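Local coordinates for protein MJ1225 (Methanocaldococcus jannaschii, PDB 3KH5) that binds AMP and ADP through its repeated CBS domains and is probably an archaeal counterpart of the gamma subunit of AMP-activated protein kinase, at residues Thr21-Ala26 and Met55-Phe60; Met28-Asn31 and Arg37-Val40; Tyr67-Glu72 and Arg87-Glu92. One frame throughout, in Å; residues are numbered along the deposited sequence.

Contact 1: Thr21-Ala26 and Met55-Phe60; sequences TTIRKA and MDIVDF. With ADP (adenosine-5'-diphosphate), chain D.
Each carboxylate oxygen of D56 is gripped twice: OD1 takes a 2.6 Å hydrogen bond from O3' of the chain D ADP and a salt bridge from K66, while OD2 takes a 2.6 Å bond from O2' of the same ribose and another from the backbone N of T53. Four partners on two oxygens should hold the carboxylate in its rotation, and both ribose hydroxyls are read by one side chain, an arrangement familiar from nucleotide-binding CBS domains. The segments 21-26 and 55-60 meet on another side of helix 54-63, which carries D56; there the contact is wholly apolar and buries 132 Å² in all. I23 does most of the touching. Its CD1 lies over one face of the F60 ring, 4.0 Å from CE1, and its CG2 comes within 4.1 Å of F60 CE2; the same CG2 methyl reaches I57 CD1 at 4.3 Å. F60 can present that face because CG stands anti to the backbone N (chi1 173°), turning the ring toward helix 23-33. At the start of that helix T22 is the N-cap, its OG1 accepting from K25 N at 3.0 Å and 162°. Around this pair, L69 of helix 68-73 touches both I23 and F60, I57 packs on I200 of helix 196-203, and V58 lies against that helix and helix 167-177.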
loop_
_atom_site.group_PDB
_atom_site.type_symbol
_atom_site.label_atom_id
_atom_site.label_comp_id
_atom_site.label_asym_id
_atom_site.label_seq_id
_atom_site.Cartn_x
_atom_site.Cartn_y
_atom_site.Cartn_z
ATOM N N THR A 21 -9.568 -4.672 -18.281
ATOM C CA THR A 21 -9.388 -5.773 -17.336
ATOM C C THR A 21 -10.390 -5.563 -16.196
ATOM O O THR A 21 -10.512 -4.452 -15.681
ATOM C CB THR A 21 -7.944 -5.788 -16.784
ATOM O OG1 THR A 21 -7.016 -5.882 -17.873
ATOM C CG2 THR A 21 -7.718 -6.959 -15.834
ATOM N N THR A 22 -11.125 -6.611 -15.823
ATOM C CA THR A 22 -12.094 -6.501 -14.726
ATOM C C THR A 22 -11.389 -6.276 -13.398
ATOM O O THR A 22 -10.230 -6.667 -13.231
ATOM C CB THR A 22 -12.986 -7.762 -14.577
ATOM O OG1 THR A 22 -12.171 -8.890 -14.244
ATOM C CG2 THR A 22 -13.764 -8.050 -15.851
ATOM N N ILE A 23 -12.094 -5.655 -12.457
ATOM C CA ILE A 23 -11.636 -5.555 -11.070
ATOM C C ILE A 23 -11.240 -6.934 -10.507
ATOM O O ILE A 23 -10.177 -7.067 -9.889
ATOM C CB ILE A 23 -12.702 -4.868 -10.168
ATOM C CG1 ILE A 23 -12.859 -3.389 -10.556
ATOM C CG2 ILE A 23 -12.344 -5.008 -8.682
ATOM C CD1 ILE A 23 -14.172 -2.744 -10.111
ATOM N N ARG A 24 -12.084 -7.949 -10.731
ATOM C CA ARG A 24 -11.785 -9.326 -10.281
ATOM C C ARG A 24 -10.421 -9.791 -10.791
ATOM O O ARG A 24 -9.597 -10.261 -10.006
ATOM C CB ARG A 24 -12.878 -10.353 -10.672
ATOM C CG ARG A 24 -12.618 -11.804 -10.113
ATOM C CD ARG A 24 -13.631 -12.897 -10.573
ATOM N NE ARG A 24 -13.244 -14.268 -10.172
ATOM C CZ ARG A 24 -13.798 -14.970 -9.176
ATOM N NH1 ARG A 24 -14.772 -14.452 -8.435
ATOM N NH2 ARG A 24 -13.364 -16.199 -8.912
ATOM N N LYS A 25 -10.188 -9.651 -12.098
ATOM C CA LYS A 25 -8.925 -10.074 -12.721
ATOM C C LYS A 25 -7.729 -9.263 -12.216
ATOM O O LYS A 25 -6.633 -9.805 -12.056
ATOM C CB LYS A 25 -9.016 -10.009 -14.256
ATOM C CG LYS A 25 -7.776 -10.515 -15.021
ATOM C CD LYS A 25 -7.720 -12.041 -15.108
ATOM C CE LYS A 25 -6.463 -12.524 -15.834
ATOM N NZ LYS A 25 -6.367 -14.015 -15.858
ATOM N N ALA A 26 -7.944 -7.968 -11.976
ATOM C CA ALA A 26 -6.918 -7.102 -11.392
ATOM C C ALA A 26 -6.524 -7.589 -9.999
ATOM O O ALA A 26 -5.339 -7.631 -9.666
ATOM C CB ALA A 26 -7.399 -5.656 -11.342
ATOM N N MET A 55 -5.115 -0.100 -1.935
ATOM C CA MET A 55 -5.865 0.978 -1.298
ATOM C C MET A 55 -7.107 1.357 -2.085
ATOM O O MET A 55 -8.144 1.658 -1.498
ATOM C CB MET A 55 -4.982 2.203 -1.086
ATOM C CG MET A 55 -4.268 2.160 0.239
ATOM S SD MET A 55 -5.421 2.536 1.566
ATOM C CE MET A 55 -5.176 1.039 2.536
ATOM N N ASP A 56 -7.011 1.332 -3.409
ATOM C CA ASP A 56 -8.178 1.556 -4.256
ATOM C C ASP A 56 -9.220 0.462 -4.057
ATOM O O ASP A 56 -10.425 0.719 -4.125
ATOM C CB ASP A 56 -7.766 1.591 -5.720
ATOM C CG ASP A 56 -6.873 2.761 -6.041
ATOM O OD1 ASP A 56 -7.279 3.907 -5.755
ATOM O OD2 ASP A 56 -5.775 2.537 -6.595
ATOM N N ILE A 57 -8.742 -0.760 -3.832
ATOM C CA ILE A 57 -9.617 -1.902 -3.579
ATOM C C ILE A 57 -10.287 -1.750 -2.215
ATOM O O ILE A 57 -11.475 -2.037 -2.072
ATOM C CB ILE A 57 -8.862 -3.262 -3.639
ATOM C CG1 ILE A 57 -8.214 -3.491 -5.015
ATOM C CG2 ILE A 57 -9.794 -4.436 -3.243
ATOM C CD1 ILE A 57 -9.188 -3.616 -6.193
ATOM N N VAL A 58 -9.523 -1.298 -1.221
ATOM C CA VAL A 58 -10.060 -1.015 0.122
ATOM C C VAL A 58 -11.132 0.091 0.093
ATOM O O VAL A 58 -12.129 0.025 0.819
ATOM C CB VAL A 58 -8.926 -0.696 1.135
ATOM C CG1 VAL A 58 -9.479 -0.182 2.465
ATOM C CG2 VAL A 58 -8.076 -1.934 1.375
ATOM N N ASP A 59 -10.911 1.092 -0.754
ATOM C CA ASP A 59 -11.883 2.151 -1.046
ATOM C C ASP A 59 -13.186 1.551 -1.616
ATOM O O ASP A 59 -14.279 1.748 -1.069
ATOM C CB ASP A 59 -11.207 3.110 -2.041
ATOM C CG ASP A 59 -12.011 4.369 -2.325
ATOM O OD1 ASP A 59 -13.255 4.339 -2.277
ATOM O OD2 ASP A 59 -11.377 5.400 -2.643
ATOM N N PHE A 60 -13.033 0.815 -2.715
ATOM C CA PHE A 60 -14.095 0.064 -3.383
ATOM C C PHE A 60 -14.911 -0.831 -2.441
ATOM O O PHE A 60 -16.134 -0.899 -2.547
ATOM C CB PHE A 60 -13.441 -0.768 -4.492
ATOM C CG PHE A 60 -14.359 -1.727 -5.189
ATOM C CD1 PHE A 60 -15.385 -1.267 -6.008
ATOM C CD2 PHE A 60 -14.158 -3.100 -5.072
ATOM C CE1 PHE A 60 -16.220 -2.162 -6.672
ATOM C CE2 PHE A 60 -14.986 -4.005 -5.732
ATOM C CZ PHE A 60 -16.019 -3.535 -6.534
HETATM P PB ADP D . 1.298 4.665 -1.943
HETATM O O1B ADP D . 1.382 5.620 -0.801
HETATM O O2B ADP D . 1.888 3.201 -1.540
HETATM O O3B ADP D . 2.131 5.124 -3.252
HETATM P PA ADP D . -1.017 3.400 -1.698
HETATM O O1A ADP D . -1.863 3.727 -0.529
HETATM O O2A ADP D . -1.461 2.090 -2.562
HETATM O O3A ADP D . -0.170 4.471 -2.501
HETATM O "O5'" ADP D . -2.204 4.099 -2.607
HETATM C "C5'" ADP D . -2.967 5.284 -2.221
HETATM C "C4'" ADP D . -3.665 5.959 -3.442
HETATM O "O4'" ADP D . -2.629 6.616 -4.240
HETATM C "C3'" ADP D . -4.419 5.001 -4.389
HETATM O "O3'" ADP D . -5.634 5.631 -4.815
HETATM C "C2'" ADP D . -3.445 4.828 -5.559
HETATM O "O2'" ADP D . -4.122 4.540 -6.794
HETATM C "C1'" ADP D . -2.790 6.204 -5.619
HETATM N N9 ADP D . -1.446 6.133 -6.264
HETATM C C8 ADP D . -0.426 5.307 -6.000
HETATM N N7 ADP D . 0.597 5.592 -6.815
HETATM C C5 ADP D . 0.222 6.601 -7.594
HETATM C C6 ADP D . 0.830 7.324 -8.613
HETATM N N6 ADP D . 2.072 7.047 -9.001
HETATM N N1 ADP D . 0.136 8.313 -9.203
HETATM C C2 ADP D . -1.105 8.609 -8.834
HETATM N N3 ADP D . -1.711 7.939 -7.867
HETATM C C4 ADP D . -1.072 6.940 -7.239
#

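Contact 2: Met28-Asn31 and Arg37-Val40. With ADP (adenosine-5'-diphosphate), chain B; ADP (adenosine-5'-diphosphate), chain D.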
loop_
_atom_site.group_PDB
_atom_site.type_symbol
_atom_site.label_atom_id
_atom_site.label_comp_id
_atom_site.label_asym_id
_atom_site.label_seq_id
_atom_site.Cartn_x
_atom_site.Cartn_y
_atom_site.Cartn_z
ATOM N N MET A 28 -6.814 -10.709 -8.822
ATOM C CA MET A 28 -6.103 -11.978 -8.982
ATOM C C MET A 28 -4.665 -11.695 -9.384
ATOM O O MET A 28 -3.734 -12.315 -8.870
ATOM C CB MET A 28 -6.778 -12.843 -10.045
ATOM C CG MET A 28 -8.137 -13.406 -9.650
ATOM S SD MET A 28 -9.140 -13.905 -11.069
ATOM C CE MET A 28 -8.089 -15.133 -11.856
ATOM N N THR A 29 -4.500 -10.738 -10.296
ATOM C CA THR A 29 -3.181 -10.287 -10.714
ATOM C C THR A 29 -2.379 -9.813 -9.490
ATOM O O THR A 29 -1.226 -10.233 -9.298
ATOM C CB THR A 29 -3.291 -9.199 -11.813
ATOM O OG1 THR A 29 -4.144 -9.670 -12.868
ATOM C CG2 THR A 29 -1.928 -8.867 -12.394
ATOM N N MET A 30 -3.001 -8.981 -8.650
ATOM C CA MET A 30 -2.383 -8.485 -7.413
ATOM C C MET A 30 -1.952 -9.608 -6.492
ATOM O O MET A 30 -0.788 -9.684 -6.091
ATOM C CB MET A 30 -3.351 -7.594 -6.635
ATOM C CG MET A 30 -3.491 -6.196 -7.171
ATOM S SD MET A 30 -4.453 -5.184 -6.037
ATOM C CE MET A 30 -3.143 -4.481 -5.045
ATOM N N ASN A 31 -2.913 -10.462 -6.148
ATOM C CA ASN A 31 -2.686 -11.553 -5.212
ATOM C C ASN A 31 -1.669 -12.556 -5.714
ATOM O O ASN A 31 -0.866 -13.069 -4.935
ATOM C CB ASN A 31 -3.997 -12.271 -4.877
ATOM C CG ASN A 31 -4.689 -11.673 -3.675
ATOM O OD1 ASN A 31 -4.484 -10.506 -3.349
ATOM N ND2 ASN A 31 -5.509 -12.475 -3.002
ATOM N N ARG A 37 0.756 -2.906 -6.487
ATOM C CA ARG A 37 0.681 -1.643 -7.237
ATOM C C ARG A 37 0.748 -1.931 -8.734
ATOM O O ARG A 37 1.798 -2.321 -9.251
ATOM C CB ARG A 37 1.821 -0.702 -6.824
ATOM C CG ARG A 37 1.876 0.639 -7.574
ATOM C CD ARG A 37 3.187 1.402 -7.306
ATOM N NE ARG A 37 3.509 1.447 -5.881
ATOM C CZ ARG A 37 3.125 2.405 -5.041
ATOM N NH1 ARG A 37 2.411 3.440 -5.471
ATOM N NH2 ARG A 37 3.467 2.327 -3.758
ATOM N N LEU A 38 -0.376 -1.744 -9.426
ATOM C CA LEU A 38 -0.464 -2.095 -10.846
ATOM C C LEU A 38 -0.752 -0.914 -11.779
ATOM O O LEU A 38 -1.871 -0.373 -11.762
ATOM C CB LEU A 38 -1.525 -3.184 -11.073
ATOM C CG LEU A 38 -1.469 -4.513 -10.311
ATOM C CD1 LEU A 38 -2.675 -5.371 -10.668
ATOM C CD2 LEU A 38 -0.178 -5.269 -10.584
ATOM N N PRO A 39 0.246 -0.518 -12.606
ATOM C CA PRO A 39 -0.007 0.432 -13.690
ATOM C C PRO A 39 -1.059 -0.102 -14.647
ATOM O O PRO A 39 -1.088 -1.301 -14.948
ATOM C CB PRO A 39 1.346 0.526 -14.406
ATOM C CG PRO A 39 2.340 0.182 -13.370
ATOM C CD PRO A 39 1.678 -0.871 -12.525
ATOM N N VAL A 40 -1.931 0.794 -15.087
ATOM C CA VAL A 40 -2.923 0.476 -16.090
ATOM C C VAL A 40 -2.426 1.101 -17.394
ATOM O O VAL A 40 -2.139 2.302 -17.458
ATOM C CB VAL A 40 -4.334 0.961 -15.682
ATOM C CG1 VAL A 40 -5.374 0.493 -16.688
ATOM C CG2 VAL A 40 -4.697 0.444 -14.287
HETATM P PB ADP B . 3.976 -1.736 -3.589
HETATM O O1B ADP B . 3.802 -3.094 -4.153
HETATM O O2B ADP B . 3.603 -1.692 -2.009
HETATM O O3B ADP B . 2.999 -0.653 -4.249
HETATM P PA ADP B . 6.583 -1.655 -2.657
HETATM O O1A ADP B . 6.282 -2.880 -1.850
HETATM O O2A ADP B . 8.138 -1.294 -3.042
HETATM O O3A ADP B . 5.470 -1.159 -3.749
HETATM O "O5'" ADP B . 6.841 -2.677 -3.927
HETATM C "C5'" ADP B . 7.183 -4.097 -3.834
HETATM C "C4'" ADP B . 8.463 -4.463 -4.647
HETATM O "O4'" ADP B . 8.192 -5.055 -5.958
HETATM C "C3'" ADP B . 9.271 -3.184 -4.884
HETATM O "O3'" ADP B . 10.659 -3.405 -4.560
HETATM C "C2'" ADP B . 9.098 -2.848 -6.363
HETATM O "O2'" ADP B . 10.404 -2.651 -6.909
HETATM C "C1'" ADP B . 8.439 -4.076 -7.018
HETATM N N9 ADP B . 7.125 -3.846 -7.745
HETATM C C8 ADP B . 6.065 -3.173 -7.285
HETATM N N7 ADP B . 5.089 -3.193 -8.196
HETATM C C5 ADP B . 5.519 -3.887 -9.245
HETATM C C6 ADP B . 4.958 -4.240 -10.474
HETATM N N6 ADP B . 3.722 -3.859 -10.791
HETATM N N1 ADP B . 5.687 -4.972 -11.338
HETATM C C2 ADP B . 6.922 -5.354 -11.035
HETATM N N3 ADP B . 7.482 -5.034 -9.873
HETATM C C4 ADP B . 6.813 -4.302 -8.961
HETATM P PB ADP D . 1.298 4.665 -1.943
HETATM O O1B ADP D . 1.382 5.620 -0.801
HETATM O O2B ADP D . 1.888 3.201 -1.540
HETATM O O3B ADP D . 2.131 5.124 -3.252
HETATM P PA ADP D . -1.017 3.400 -1.698
HETATM O O1A ADP D . -1.863 3.727 -0.529
HETATM O O2A ADP D . -1.461 2.090 -2.562
HETATM O O3A ADP D . -0.170 4.471 -2.501
HETATM O "O5'" ADP D . -2.204 4.099 -2.607
HETATM C "C5'" ADP D . -2.967 5.284 -2.221
HETATM C "C4'" ADP D . -3.665 5.959 -3.442
HETATM O "O4'" ADP D . -2.629 6.616 -4.240
HETATM C "C3'" ADP D . -4.419 5.001 -4.389
HETATM O "O3'" ADP D . -5.634 5.631 -4.815
HETATM C "C2'" ADP D . -3.445 4.828 -5.559
HETATM O "O2'" ADP D . -4.122 4.540 -6.794
HETATM C "C1'" ADP D . -2.790 6.204 -5.619
HETATM N N9 ADP D . -1.446 6.133 -6.264
HETATM C C8 ADP D . -0.426 5.307 -6.000
HETATM N N7 ADP D . 0.597 5.592 -6.815
HETATM C C5 ADP D . 0.222 6.601 -7.594
HETATM C C6 ADP D . 0.830 7.324 -8.613
HETATM N N6 ADP D . 2.072 7.047 -9.001
HETATM N N1 ADP D . 0.136 8.313 -9.203
HETATM C C2 ADP D . -1.105 8.609 -8.834
HETATM N N3 ADP D . -1.711 7.939 -7.867
HETATM C C4 ADP D . -1.072 6.940 -7.239
#
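Within the first CBS domain, helix 23-33 packs on strand 37-41, the first strand of a two-stranded antiparallel hairpin, and L38 is the strand residue that carries the contact. Its CD1 methyl lies 3.7 Å from M30 CG and 4.0 Å from T29 CG2. Both helix side chains run at a slant to L38, and no hydrogen bond joins the segments, which bury 151 Å² between them. T29 divides its two branches: chi1 (-52°) sets OG1 beside the backbone N, where it bonds to the carbonyl oxygen of K25 one turn earlier, and leaves CG2 anti to that nitrogen, facing L38. R37 sets out from the strand away from the helix, and its guanidinium lies among the phosphates of the two ADP molecules. NH1 donates to O3B of the chain D ADP at 2.8 Å with an angle of 157°, O3B lying at the edge of the guanidinium near its plane. NH2 reaches O2B of the same phosphate at 2.9 Å and also O3B at 3.1 Å, with more bent geometry. The main chain serves a second ligand, since R37 O accepts from N6 of the chain B ADP at 2.9 Å and 165°. A helix leading into a hairpin that packs back on it is the centre of the beta-alpha-beta-beta-alpha order of CBS domains.

Contact 3: Tyr67-Glu72 and Arg87-Glu92. With AMP (adenosine monophosphate), chain F; ADP (adenosine-5'-diphosphate), chain D.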
loop_
_atom_site.group_PDB
_atom_site.type_symbol
_atom_site.label_atom_id
_atom_site.label_comp_id
_atom_site.label_asym_id
_atom_site.label_seq_id
_atom_site.Cartn_x
_atom_site.Cartn_y
_atom_site.Cartn_z
ATOM N N TYR A 67 -16.841 2.763 -3.262
ATOM C CA TYR A 67 -17.796 1.786 -2.746
ATOM C C TYR A 67 -19.184 1.897 -3.374
ATOM O O TYR A 67 -19.941 0.920 -3.400
ATOM C CB TYR A 67 -17.911 1.894 -1.228
ATOM C CG TYR A 67 -18.973 0.996 -0.642
ATOM C CD1 TYR A 67 -18.824 -0.390 -0.661
ATOM C CD2 TYR A 67 -20.133 1.529 -0.078
ATOM C CE1 TYR A 67 -19.794 -1.226 -0.128
ATOM C CE2 TYR A 67 -21.112 0.700 0.461
ATOM C CZ TYR A 67 -20.936 -0.677 0.429
ATOM O OH TYR A 67 -21.899 -1.507 0.957
ATOM N N ASN A 68 -19.519 3.079 -3.880
ATOM C CA ASN A 68 -20.836 3.275 -4.471
ATOM C C ASN A 68 -21.041 2.553 -5.809
ATOM O O ASN A 68 -22.167 2.485 -6.311
ATOM C CB ASN A 68 -21.205 4.761 -4.536
ATOM C CG ASN A 68 -22.086 5.196 -3.362
ATOM O OD1 ASN A 68 -21.968 4.681 -2.245
ATOM N ND2 ASN A 68 -22.976 6.147 -3.619
ATOM N N LEU A 69 -19.963 1.995 -6.362
ATOM C CA LEU A 69 -20.091 1.067 -7.488
ATOM C C LEU A 69 -20.808 -0.217 -7.053
ATOM O O LEU A 69 -21.674 -0.720 -7.771
ATOM C CB LEU A 69 -18.729 0.751 -8.126
ATOM C CG LEU A 69 -18.754 -0.011 -9.467
ATOM C CD1 LEU A 69 -19.494 0.782 -10.551
ATOM C CD2 LEU A 69 -17.331 -0.342 -9.937
ATOM N N ILE A 70 -20.444 -0.735 -5.877
ATOM C CA ILE A 70 -21.132 -1.875 -5.274
ATOM C C ILE A 70 -22.549 -1.475 -4.843
ATOM O O ILE A 70 -23.532 -2.006 -5.373
ATOM C CB ILE A 70 -20.351 -2.456 -4.053
ATOM C CG1 ILE A 70 -18.999 -3.036 -4.488
ATOM C CG2 ILE A 70 -21.179 -3.539 -3.330
ATOM C CD1 ILE A 70 -18.018 -3.270 -3.338
ATOM N N ARG A 71 -22.650 -0.523 -3.908
ATOM C CA ARG A 71 -23.919 -0.236 -3.206
ATOM C C ARG A 71 -25.051 0.291 -4.100
ATOM O O ARG A 71 -26.217 -0.055 -3.891
ATOM C CB ARG A 71 -23.717 0.675 -1.971
ATOM C CG ARG A 71 -24.989 0.824 -1.089
ATOM C CD ARG A 71 -24.727 1.395 0.321
ATOM N NE ARG A 71 -24.664 0.356 1.356
ATOM C CZ ARG A 71 -24.274 0.558 2.618
ATOM N NH1 ARG A 71 -23.902 1.766 3.027
ATOM N NH2 ARG A 71 -24.250 -0.457 3.475
ATOM N N GLU A 72 -24.707 1.110 -5.090
ATOM C CA GLU A 72 -25.716 1.765 -5.925
ATOM C C GLU A 72 -25.952 1.097 -7.270
ATOM O O GLU A 72 -27.079 0.694 -7.577
ATOM C CB GLU A 72 -25.339 3.224 -6.167
ATOM C CG GLU A 72 -25.550 4.131 -4.987
ATOM C CD GLU A 72 -27.012 4.287 -4.638
ATOM O OE1 GLU A 72 -27.812 4.656 -5.527
ATOM O OE2 GLU A 72 -27.360 4.045 -3.464
ATOM N N ARG A 87 -11.040 0.395 -15.105
ATOM C CA ARG A 87 -11.102 1.833 -15.383
ATOM C C ARG A 87 -12.133 2.543 -14.492
ATOM O O ARG A 87 -11.996 3.743 -14.225
ATOM C CB ARG A 87 -11.331 2.128 -16.877
ATOM C CG ARG A 87 -12.772 2.027 -17.334
ATOM C CD ARG A 87 -12.897 2.013 -18.843
ATOM N NE ARG A 87 -14.212 1.509 -19.227
ATOM C CZ ARG A 87 -14.554 1.107 -20.449
ATOM N NH1 ARG A 87 -13.676 1.146 -21.447
ATOM N NH2 ARG A 87 -15.785 0.663 -20.672
ATOM N N GLU A 88 -13.132 1.809 -13.998
ATOM C CA GLU A 88 -14.134 2.395 -13.102
ATOM C C GLU A 88 -13.575 2.830 -11.741
ATOM O O GLU A 88 -14.131 3.734 -11.114
ATOM C CB GLU A 88 -15.339 1.461 -12.899
ATOM C CG GLU A 88 -16.266 1.322 -14.116
ATOM C CD GLU A 88 -17.132 2.554 -14.400
ATOM O OE1 GLU A 88 -17.308 3.411 -13.504
ATOM O OE2 GLU A 88 -17.646 2.652 -15.536
ATOM N N ILE A 89 -12.492 2.196 -11.287
ATOM C CA ILE A 89 -11.942 2.480 -9.951
ATOM C C ILE A 89 -10.448 2.840 -9.900
ATOM O O ILE A 89 -9.915 3.111 -8.820
ATOM C CB ILE A 89 -12.250 1.339 -8.920
ATOM C CG1 ILE A 89 -11.544 0.027 -9.296
ATOM C CG2 ILE A 89 -13.761 1.152 -8.744
ATOM C CD1 ILE A 89 -11.412 -0.957 -8.134
ATOM N N MET A 90 -9.778 2.841 -11.047
ATOM C CA MET A 90 -8.367 3.209 -11.084
ATOM C C MET A 90 -8.170 4.709 -10.849
ATOM O O MET A 90 -9.066 5.518 -11.120
ATOM C CB MET A 90 -7.727 2.785 -12.411
ATOM C CG MET A 90 -8.151 3.619 -13.621
ATOM S SD MET A 90 -7.432 3.005 -15.153
ATOM C CE MET A 90 -8.008 4.214 -16.346
ATOM N N GLU A 91 -7.001 5.074 -10.343
ATOM C CA GLU A 91 -6.621 6.472 -10.334
ATOM C C GLU A 91 -6.088 6.861 -11.710
ATOM O O GLU A 91 -5.252 6.158 -12.279
ATOM C CB GLU A 91 -5.613 6.734 -9.223
ATOM C CG GLU A 91 -6.269 6.670 -7.838
ATOM C CD GLU A 91 -7.244 7.815 -7.619
ATOM O OE1 GLU A 91 -6.823 8.975 -7.839
ATOM O OE2 GLU A 91 -8.411 7.570 -7.225
ATOM N N GLU A 92 -6.612 7.953 -12.260
ATOM C CA GLU A 92 -6.099 8.516 -13.515
ATOM C C GLU A 92 -5.210 9.713 -13.141
ATOM O O GLU A 92 -5.033 9.974 -11.948
ATOM C CB GLU A 92 -7.258 8.898 -14.445
ATOM C CG GLU A 92 -8.269 7.757 -14.653
ATOM C CD GLU A 92 -9.332 8.073 -15.691
ATOM O OE1 GLU A 92 -10.533 7.887 -15.396
ATOM O OE2 GLU A 92 -8.970 8.510 -16.807
HETATM P P AMP F . -25.131 4.763 -13.295
HETATM O O1P AMP F . -25.054 6.080 -13.970
HETATM O O2P AMP F . -23.791 3.876 -13.518
HETATM O O3P AMP F . -26.338 3.864 -13.882
HETATM O "O5'" AMP F . -25.400 4.869 -11.718
HETATM C "C5'" AMP F . -25.016 3.795 -10.865
HETATM C "C4'" AMP F . -24.976 4.219 -9.379
HETATM O "O4'" AMP F . -23.722 3.760 -8.784
HETATM C "C3'" AMP F . -25.032 5.731 -9.114
HETATM O "O3'" AMP F . -25.618 5.985 -7.827
HETATM C "C2'" AMP F . -23.561 6.139 -9.143
HETATM O "O2'" AMP F . -23.337 7.244 -8.258
HETATM C "C1'" AMP F . -22.829 4.903 -8.610
HETATM N N9 AMP F . -21.571 4.615 -9.347
HETATM C C8 AMP F . -21.467 4.195 -10.611
HETATM N N7 AMP F . -20.179 4.039 -10.920
HETATM C C5 AMP F . -19.462 4.354 -9.848
HETATM C C6 AMP F . -18.100 4.381 -9.573
HETATM N N6 AMP F . -17.218 4.039 -10.507
HETATM N N1 AMP F . -17.688 4.760 -8.350
HETATM C C2 AMP F . -18.561 5.105 -7.411
HETATM N N3 AMP F . -19.868 5.089 -7.643
HETATM C C4 AMP F . -20.345 4.719 -8.846
HETATM P PB ADP D . 1.298 4.665 -1.943
HETATM O O1B ADP D . 1.382 5.620 -0.801
HETATM O O2B ADP D . 1.888 3.201 -1.540
HETATM O O3B ADP D . 2.131 5.124 -3.252
HETATM P PA ADP D . -1.017 3.400 -1.698
HETATM O O1A ADP D . -1.863 3.727 -0.529
HETATM O O2A ADP D . -1.461 2.090 -2.562
HETATM O O3A ADP D . -0.170 4.471 -2.501
HETATM O "O5'" ADP D . -2.204 4.099 -2.607
HETATM C "C5'" ADP D . -2.967 5.284 -2.221
HETATM C "C4'" ADP D . -3.665 5.959 -3.442
HETATM O "O4'" ADP D . -2.629 6.616 -4.240
HETATM C "C3'" ADP D . -4.419 5.001 -4.389
HETATM O "O3'" ADP D . -5.634 5.631 -4.815
HETATM C "C2'" ADP D . -3.445 4.828 -5.559
HETATM O "O2'" ADP D . -4.122 4.540 -6.794
HETATM C "C1'" ADP D . -2.790 6.204 -5.619
HETATM N N9 ADP D . -1.446 6.133 -6.264
HETATM C C8 ADP D . -0.426 5.307 -6.000
HETATM N N7 ADP D . 0.597 5.592 -6.815
HETATM C C5 ADP D . 0.222 6.601 -7.594
HETATM C C6 ADP D . 0.830 7.324 -8.613
HETATM N N6 ADP D . 2.072 7.047 -9.001
HETATM N N1 ADP D . 0.136 8.313 -9.203
HETATM C C2 ADP D . -1.105 8.609 -8.834
HETATM N N3 ADP D . -1.711 7.939 -7.867
HETATM C C4 ADP D . -1.072 6.940 -7.239
#
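Segment 67-72 meets E88 and I89 of segment 87-92 through L69, and starts with Y67, whose OH atom sits over one face of the R71 guanidinium, 3.1 Å above its plane and offset toward the rim. N68 follows with CB 3.4 Å from AMP N3, beside the six-membered ring of the adenine. L69 then faces two ways at once. Its CD1 lies over the face of the adenine, 3.3 Å from AMP N7, whereas CD2 packs across the segment gap, 4.0 Å from E88 CB and 4.0 Å from I89 CG2. CG anti to the backbone N (chi1 -170°) brings the fork between base and loop, and chi2 then turns one methyl to each. E88 and I89 each cross L69 at about a right angle, and with 103 Å² buried in all and no hydrogen bond between the segments, the contact is small and apolar. The bound AMP extends it: the amino group N6 donates both to E88 OE1 (3.1 Å, 154°) and to E88 O, so that one residue takes the exocyclic nitrogen by side chain and main chain together. The bend in E88 at chi2 (-73°) folds OE1 back to this position. Past I70, E72 lies along the sugar, its CB 3.1 Å from AMP O4'. The nucleotide is thus clasped between a helix and a loop, both of which contribute residues to its observed pocket. Further along the loop, E91 places CG beside the ribose hydroxyls of the chain D ADP and forms a salt bridge with K66. F60 of helix 54-63 touches I70 and I89, helix 78-81 covers I70 through F78 and A81, and strand 48-53 meets I89 and E91 through I52 and I51.

Overall arrangement
From the N terminus, the chain enters helix 23-33, whose first turn belongs to contact 1 and whose middle belongs to contact 2. Contact 2 closes a short loop, with five residues between its segments, and lies nested inside the longer one that contact 1 closes when helix 54-63 returns to residues 21-26. Contact 3 opens only afterwards, in series, bringing the loop 87-92 back to helix 68-73. Contacts 1 and 2 join helix, hairpin and helix of the first CBS domain; contact 3 ties helix 68-73 to the loop ahead of strand 97-98. All three touch the chain D ADP. Centres of contacts 1 and 3 lie about 8 Å apart, those of contacts 2 and 3 about 16 Å.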